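Local coordinates for putative c-1-tetrahydrofolate synthase, cytoplasmic (Leishmania major, PDB 4A26), which catalyses the NAD(P)-dependent oxidation of methylenetetrahydrofolate and the hydrolysis of methenyltetrahydrofolate, two steps of one-carbon metabolism, at residues V152-L155 against L156-G160; A16-R19 against S20-K23; N288-E291 against A292-A296. One frame throughout, in Å; residues are numbered along the deposited sequence.

All three interactions are contacts between neighbouring turns of an α-helix, and the three helices pack on one another. Interaction 1 lies at the C-terminal end of helix 147-159, interaction 2 within helix 11-32, and interaction 3 near the end of helix 279-297. Interactions 1 and 2 touch through a salt bridge from Arg158 NH2 to Glu21 OE2, with Val154 and Ile18 packed beside it. Interactions 2 and 3 meet only by apolar packing of Leu22 on Leu290. Interactions 1 and 3 do not touch. Interaction 3 is the most buried. Interactions 1 and 2 are partly buried, with charged chains on their outer sides.

Interaction 1 of 3, residues V152-L155 against L156-G160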
loop_
_atom_site.group_PDB
_atom_site.type_symbol
_atom_site.label_atom_id
_atom_site.label_comp_id
_atom_site.label_asym_id
_atom_site.label_seq_id
_atom_site.Cartn_x
_atom_site.Cartn_y
_atom_site.Cartn_z
ATOM N N VAL A 152 8.017 -7.697 -12.970
ATOM C CA VAL A 152 6.798 -7.991 -13.721
ATOM C C VAL A 152 6.377 -6.776 -14.552
ATOM O O VAL A 152 6.029 -6.911 -15.720
ATOM C CB VAL A 152 5.639 -8.407 -12.791
ATOM C CG1 VAL A 152 4.319 -8.431 -13.553
ATOM C CG2 VAL A 152 5.933 -9.766 -12.157
ATOM N N ILE A 153 6.412 -5.592 -13.945
ATOM C CA ILE A 153 6.075 -4.358 -14.660
ATOM C C ILE A 153 7.077 -4.082 -15.787
ATOM O O ILE A 153 6.680 -3.673 -16.881
ATOM C CB ILE A 153 5.973 -3.138 -13.704
ATOM C CG1 ILE A 153 4.592 -3.080 -13.053
ATOM C CG2 ILE A 153 6.165 -1.842 -14.446
ATOM C CD1 ILE A 153 4.230 -4.280 -12.245
ATOM N N VAL A 154 8.361 -4.324 -15.526
ATOM C CA VAL A 154 9.411 -4.107 -16.531
ATOM C C VAL A 154 9.278 -5.079 -17.710
ATOM O O VAL A 154 9.503 -4.704 -18.857
ATOM C CB VAL A 154 10.826 -4.198 -15.912
ATOM C CG1 VAL A 154 11.893 -4.191 -16.999
ATOM C CG2 VAL A 154 11.053 -3.045 -14.936
ATOM N N LEU A 155 8.906 -6.321 -17.424
ATOM C CA LEU A 155 8.520 -7.276 -18.467
ATOM C C LEU A 155 7.512 -6.675 -19.444
ATOM O O LEU A 155 7.654 -6.828 -20.655
ATOM C CB LEU A 155 7.931 -8.549 -17.843
ATOM C CG LEU A 155 8.813 -9.800 -17.785
ATOM C CD1 LEU A 155 10.290 -9.464 -17.653
ATOM C CD2 LEU A 155 8.356 -10.689 -16.629
ATOM N N LEU A 156 6.500 -5.994 -18.911
ATOM C CA LEU A 156 5.461 -5.372 -19.734
ATOM C C LEU A 156 6.009 -4.188 -20.526
ATOM O O LEU A 156 5.930 -4.173 -21.750
ATOM C CB LEU A 156 4.285 -4.916 -18.862
ATOM C CG LEU A 156 3.521 -6.017 -18.118
ATOM C CD1 LEU A 156 2.619 -5.408 -17.065
ATOM C CD2 LEU A 156 2.713 -6.868 -19.083
ATOM N N LYS A 157 6.567 -3.207 -19.820
ATOM C CA LYS A 157 7.155 -2.016 -20.444
ATOM C C LYS A 157 8.080 -2.373 -21.599
ATOM O O LYS A 157 8.027 -1.754 -22.666
ATOM C CB LYS A 157 7.959 -1.213 -19.420
ATOM C CG LYS A 157 7.125 -0.402 -18.436
ATOM C CD LYS A 157 8.012 0.553 -17.642
ATOM C CE LYS A 157 7.213 1.634 -16.937
ATOM N NZ LYS A 157 6.530 1.103 -15.733
ATOM N N ARG A 158 8.930 -3.370 -21.365
ATOM C CA ARG A 158 9.943 -3.773 -22.334
ATOM C C ARG A 158 9.400 -4.595 -23.497
ATOM O O ARG A 158 10.084 -4.755 -24.502
ATOM C CB ARG A 158 11.079 -4.521 -21.633
ATOM C CG ARG A 158 12.057 -3.581 -20.952
ATOM C CD ARG A 158 13.198 -4.328 -20.309
ATOM N NE ARG A 158 14.415 -3.522 -20.276
ATOM C CZ ARG A 158 15.335 -3.493 -21.239
ATOM N NH1 ARG A 158 15.199 -4.220 -22.347
ATOM N NH2 ARG A 158 16.403 -2.723 -21.094
ATOM N N CYS A 159 8.186 -5.116 -23.360
ATOM C CA CYS A 159 7.488 -5.757 -24.475
ATOM C C CYS A 159 6.548 -4.785 -25.190
ATOM O O CYS A 159 5.867 -5.164 -26.143
ATOM C CB CYS A 159 6.708 -6.977 -23.987
ATOM S SG CYS A 159 7.756 -8.378 -23.584
ATOM N N GLY A 160 6.520 -3.537 -24.731
ATOM C CA GLY A 160 5.673 -2.510 -25.325
ATOM C C GLY A 160 4.222 -2.647 -24.915
ATOM O O GLY A 160 3.337 -2.043 -25.530
#
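Arg158 N donates to Val154 O at 2.9 Å, a backbone bond of the last turns of helix 147-159. The helix finishes in a Schellman motif. Gly160 takes a positive phi of 77°, and two bonds run back into the final turn, Gly160 N to Lys157 O among them. One residue earlier than the Arg158 bond, Lys157 N meets Ile153 O at 3.0 Å. The bonds from Leu156 N to Val152 O and from Cys159 N to Leu155 O are weak.

Lys157 leaves beside its own backbone N and bends at its end (chi4 76°). Its chain crosses Ile153 obliquely, and NZ forms a salt bridge with Glu188. Leu156, Ile153 and Val152 are buried and pack on helix 178-187, on Val181, Leu184 and Leu185. Val154 and Arg158 lie side by side, pointing the same way. Both touch Ile18 of helix 11-32, and Val154 also reaches Met280 and Met284 of helix 279-297. Arg158 is extended from CG to NE, and its NH2 reaches Glu21. The methyl Val154 CG1 rests 3.6 Å from Arg158 CD and sits at the edge of the guanidinium, near its plane.

Interaction 2 of 3, residues A16-R19 against S20-K23; sequences AAIR and SELK
Ile18 and Leu22 lie side by side, one turn apart, and point the same way. The methyl Ile18 CG2 meets Leu22 CD1 at 3.8 Å. With chi1 at -76°, CG1 of Ile18 sits beside the backbone N, while CG2 is anti to that N and stands beside the carbonyl carbon, where Leu22 meets it. Glu21 comes at Ile18 from another direction and crosses it at a slant. Its chain is extended beyond CG and runs back along the helix over the carbonyl of Ala17. Glu21 CG is 3.3 Å from Ala17 O. The carboxylate then lies beside Ile18, with OE1 4.2 Å from CG1, and OE2 is left to Arg158. Arg19 turns back in the same sense on another side. The bend at its chi3 (-62°) lays one guanidinium face over CA of Ala16, off centre toward the rim.

Beneath these chains runs regular α-helical bonding from residue i+4 to residue i. Leu22 N donates to Ile18 O at 2.8 Å, and Lys23 N to Arg19 O at 2.9 Å. The buried pair joins helix 11-32 to two others: Ile18 packs on helix 147-159 and on Met280 of helix 279-297, and Leu22 rests on Leu286 and Glu287 of helix 279-297.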
loop_
_atom_site.group_PDB
_atom_site.type_symbol
_atom_site.label_atom_id
_atom_site.label_comp_id
_atom_site.label_asym_id
_atom_site.label_seq_id
_atom_site.Cartn_x
_atom_site.Cartn_y
_atom_site.Cartn_z
ATOM N N ALA A 16 18.844 -10.530 -19.139
ATOM C CA ALA A 16 20.199 -10.533 -19.693
ATOM C C ALA A 16 20.562 -9.162 -20.249
ATOM O O ALA A 16 21.660 -8.662 -20.005
ATOM C CB ALA A 16 20.326 -11.591 -20.776
ATOM N N ALA A 17 19.633 -8.560 -20.990
ATOM C CA ALA A 17 19.815 -7.209 -21.512
ATOM C C ALA A 17 20.004 -6.201 -20.380
ATOM O O ALA A 17 20.840 -5.302 -20.479
ATOM C CB ALA A 17 18.629 -6.809 -22.370
ATOM N N ILE A 18 19.225 -6.360 -19.310
ATOM C CA ILE A 18 19.298 -5.464 -18.160
ATOM C C ILE A 18 20.635 -5.589 -17.426
ATOM O O ILE A 18 21.238 -4.577 -17.066
ATOM C CB ILE A 18 18.123 -5.694 -17.184
ATOM C CG1 ILE A 18 16.844 -5.081 -17.760
ATOM C CG2 ILE A 18 18.416 -5.076 -15.825
ATOM C CD1 ILE A 18 15.586 -5.476 -17.033
ATOM N N ARG A 19 21.109 -6.816 -17.223
ATOM C CA ARG A 19 22.419 -7.027 -16.595
ATOM C C ARG A 19 23.528 -6.321 -17.370
ATOM O O ARG A 19 24.427 -5.728 -16.771
ATOM C CB ARG A 19 22.738 -8.518 -16.459
ATOM C CG ARG A 19 21.914 -9.232 -15.392
ATOM C CD ARG A 19 22.529 -10.571 -14.999
ATOM N NE ARG A 19 22.588 -11.516 -16.113
ATOM C CZ ARG A 19 21.550 -12.205 -16.585
ATOM N NH1 ARG A 19 20.341 -12.061 -16.055
ATOM N NH2 ARG A 19 21.713 -13.044 -17.602
ATOM N N SER A 20 23.452 -6.378 -18.700
ATOM C CA SER A 20 24.408 -5.681 -19.565
ATOM C C SER A 20 24.336 -4.168 -19.381
ATOM O O SER A 20 25.363 -3.494 -19.326
ATOM C CB SER A 20 24.152 -6.027 -21.033
ATOM O OG SER A 20 24.957 -5.234 -21.888
ATOM N N GLU A 21 23.117 -3.643 -19.299
ATOM C CA GLU A 21 22.906 -2.214 -19.083
ATOM C C GLU A 21 23.447 -1.764 -17.728
ATOM O O GLU A 21 24.093 -0.716 -17.635
ATOM C CB GLU A 21 21.421 -1.876 -19.191
ATOM C CG GLU A 21 20.885 -1.994 -20.603
ATOM C CD GLU A 21 19.382 -2.175 -20.660
ATOM O OE1 GLU A 21 18.683 -1.883 -19.663
ATOM O OE2 GLU A 21 18.892 -2.612 -21.722
ATOM N N LEU A 22 23.182 -2.554 -16.689
ATOM C CA LEU A 22 23.707 -2.272 -15.353
ATOM C C LEU A 22 25.229 -2.293 -15.349
ATOM O O LEU A 22 25.866 -1.419 -14.759
ATOM C CB LEU A 22 23.184 -3.291 -14.335
ATOM C CG LEU A 22 21.694 -3.198 -14.004
ATOM C CD1 LEU A 22 21.217 -4.485 -13.348
ATOM C CD2 LEU A 22 21.412 -1.996 -13.112
ATOM N N LYS A 23 25.803 -3.298 -16.009
ATOM C CA LYS A 23 27.255 -3.418 -16.133
ATOM C C LYS A 23 27.847 -2.121 -16.674
ATOM O O LYS A 23 28.784 -1.574 -16.094
ATOM C CB LYS A 23 27.618 -4.593 -17.049
ATOM C CG LYS A 23 29.094 -4.977 -17.053
ATOM C CD LYS A 23 29.429 -5.890 -18.231
ATOM C CE LYS A 23 30.907 -6.246 -18.251
ATOM N NZ LYS A 23 31.376 -6.691 -19.598
#

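Interaction 3 of 3, residues N288-E291 against A292-A296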
loop_
_atom_site.group_PDB
_atom_site.type_symbol
_atom_site.label_atom_id
_atom_site.label_comp_id
_atom_site.label_asym_id
_atom_site.label_seq_id
_atom_site.Cartn_x
_atom_site.Cartn_y
_atom_site.Cartn_z
ATOM N N ASN A 288 17.825 -2.126 -8.125
ATOM C CA ASN A 288 17.548 -1.547 -6.820
ATOM C C ASN A 288 18.841 -1.106 -6.140
ATOM O O ASN A 288 18.928 0.002 -5.624
ATOM C CB ASN A 288 16.795 -2.554 -5.935
ATOM C CG ASN A 288 15.273 -2.505 -6.133
ATOM O OD1 ASN A 288 14.772 -1.945 -7.111
ATOM N ND2 ASN A 288 14.538 -3.103 -5.197
ATOM N N THR A 289 19.851 -1.971 -6.167
ATOM C CA THR A 289 21.136 -1.692 -5.518
ATOM C C THR A 289 21.941 -0.611 -6.231
ATOM O O THR A 289 22.732 0.086 -5.595
ATOM C CB THR A 289 22.003 -2.954 -5.428
ATOM O OG1 THR A 289 21.215 -4.044 -4.938
ATOM C CG2 THR A 289 23.185 -2.727 -4.492
ATOM N N LEU A 290 21.757 -0.479 -7.544
ATOM C CA LEU A 290 22.391 0.607 -8.293
ATOM C C LEU A 290 21.800 1.939 -7.837
ATOM O O LEU A 290 22.537 2.845 -7.461
ATOM C CB LEU A 290 22.201 0.435 -9.806
ATOM C CG LEU A 290 23.232 1.087 -10.742
ATOM C CD1 LEU A 290 22.665 1.177 -12.152
ATOM C CD2 LEU A 290 23.665 2.454 -10.274
ATOM N N GLU A 291 20.470 2.036 -7.862
ATOM C CA GLU A 291 19.755 3.243 -7.428
ATOM C C GLU A 291 20.174 3.695 -6.033
ATOM O O GLU A 291 20.281 4.893 -5.781
ATOM C CB GLU A 291 18.234 3.032 -7.467
ATOM C CG GLU A 291 17.604 3.281 -8.837
ATOM C CD GLU A 291 16.107 2.953 -8.882
ATOM O OE1 GLU A 291 15.420 3.074 -7.832
ATOM O OE2 GLU A 291 15.622 2.576 -9.981
ATOM N N ALA A 292 20.405 2.738 -5.135
ATOM C CA ALA A 292 20.889 3.042 -3.786
ATOM C C ALA A 292 22.271 3.684 -3.832
ATOM O O ALA A 292 22.512 4.690 -3.172
ATOM C CB ALA A 292 20.929 1.782 -2.938
ATOM N N PHE A 293 23.170 3.086 -4.609
ATOM C CA PHE A 293 24.521 3.613 -4.816
ATOM C C PHE A 293 24.477 4.947 -5.556
ATOM O O PHE A 293 25.256 5.854 -5.267
ATOM C CB PHE A 293 25.362 2.589 -5.587
ATOM C CG PHE A 293 26.707 3.097 -6.030
ATOM C CD1 PHE A 293 27.677 3.425 -5.102
ATOM C CD2 PHE A 293 27.008 3.222 -7.377
ATOM C CE1 PHE A 293 28.921 3.880 -5.501
ATOM C CE2 PHE A 293 28.250 3.674 -7.784
ATOM C CZ PHE A 293 29.208 4.003 -6.844
ATOM N N LYS A 294 23.554 5.058 -6.503
ATOM C CA LYS A 294 23.346 6.298 -7.247
ATOM C C LYS A 294 22.797 7.368 -6.299
ATOM O O LYS A 294 23.221 8.520 -6.342
ATOM C CB LYS A 294 22.392 6.051 -8.424
ATOM C CG LYS A 294 22.656 6.895 -9.661
ATOM C CD LYS A 294 22.350 6.124 -10.954
ATOM C CE LYS A 294 20.866 5.817 -11.137
ATOM N NZ LYS A 294 20.077 7.033 -11.479
ATOM N N ALA A 295 21.872 6.967 -5.428
ATOM C CA ALA A 295 21.293 7.859 -4.424
ATOM C C ALA A 295 22.325 8.313 -3.394
ATOM O O ALA A 295 22.401 9.497 -3.070
ATOM C CB ALA A 295 20.128 7.176 -3.723
ATOM N N ALA A 296 23.117 7.369 -2.888
ATOM C CA ALA A 296 24.086 7.642 -1.819
ATOM C C ALA A 296 25.204 8.592 -2.241
ATOM O O ALA A 296 25.764 9.292 -1.403
ATOM C CB ALA A 296 24.683 6.339 -1.302
#
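Leu290 makes the side-chain contacts of this turn, with Phe293 and Lys294 as its partners. Its CG is anti to the backbone N (chi1 -155°), which carries the isopropyl end forward along the helix. Leu290 CD2 lies 4.5 Å from CD2 of the Phe293 ring and 4.0 Å from CD of Lys294. The tight part of the contact is its buried side, where Leu290, Ala292 and Phe293 are enclosed by the rest of the chain. Phe144 packs on Ala292 CB. Leu29 of helix 11-32 touches both Leu290 and Phe293, Lys25 of the same helix touches Leu290, and the Phe293 ring meets His97 edge-to-face.

The backbone is that of a continuous α-helix, the long C-terminal helix 279-297 of the chain. Ala292 N donates to Asn288 O at 3.1 Å, and Phe293 N to Thr289 O at 3.2 Å. The side chain of Asn288 is buried too, and its ND2 binds the carbonyls of Thr145 and Ala124.

The other side is looser. Ala295 is exposed. Lys294 bends at chi2, chi3 and chi4, and its end leaves Leu290 to bond the carbonyl of Ser300. Glu291 is extended beyond CG, and its OE2 makes a long, weak ion pair with Lys150. The charged atoms Glu291 OE2 and Lys294 NZ stay 6.5 Å apart.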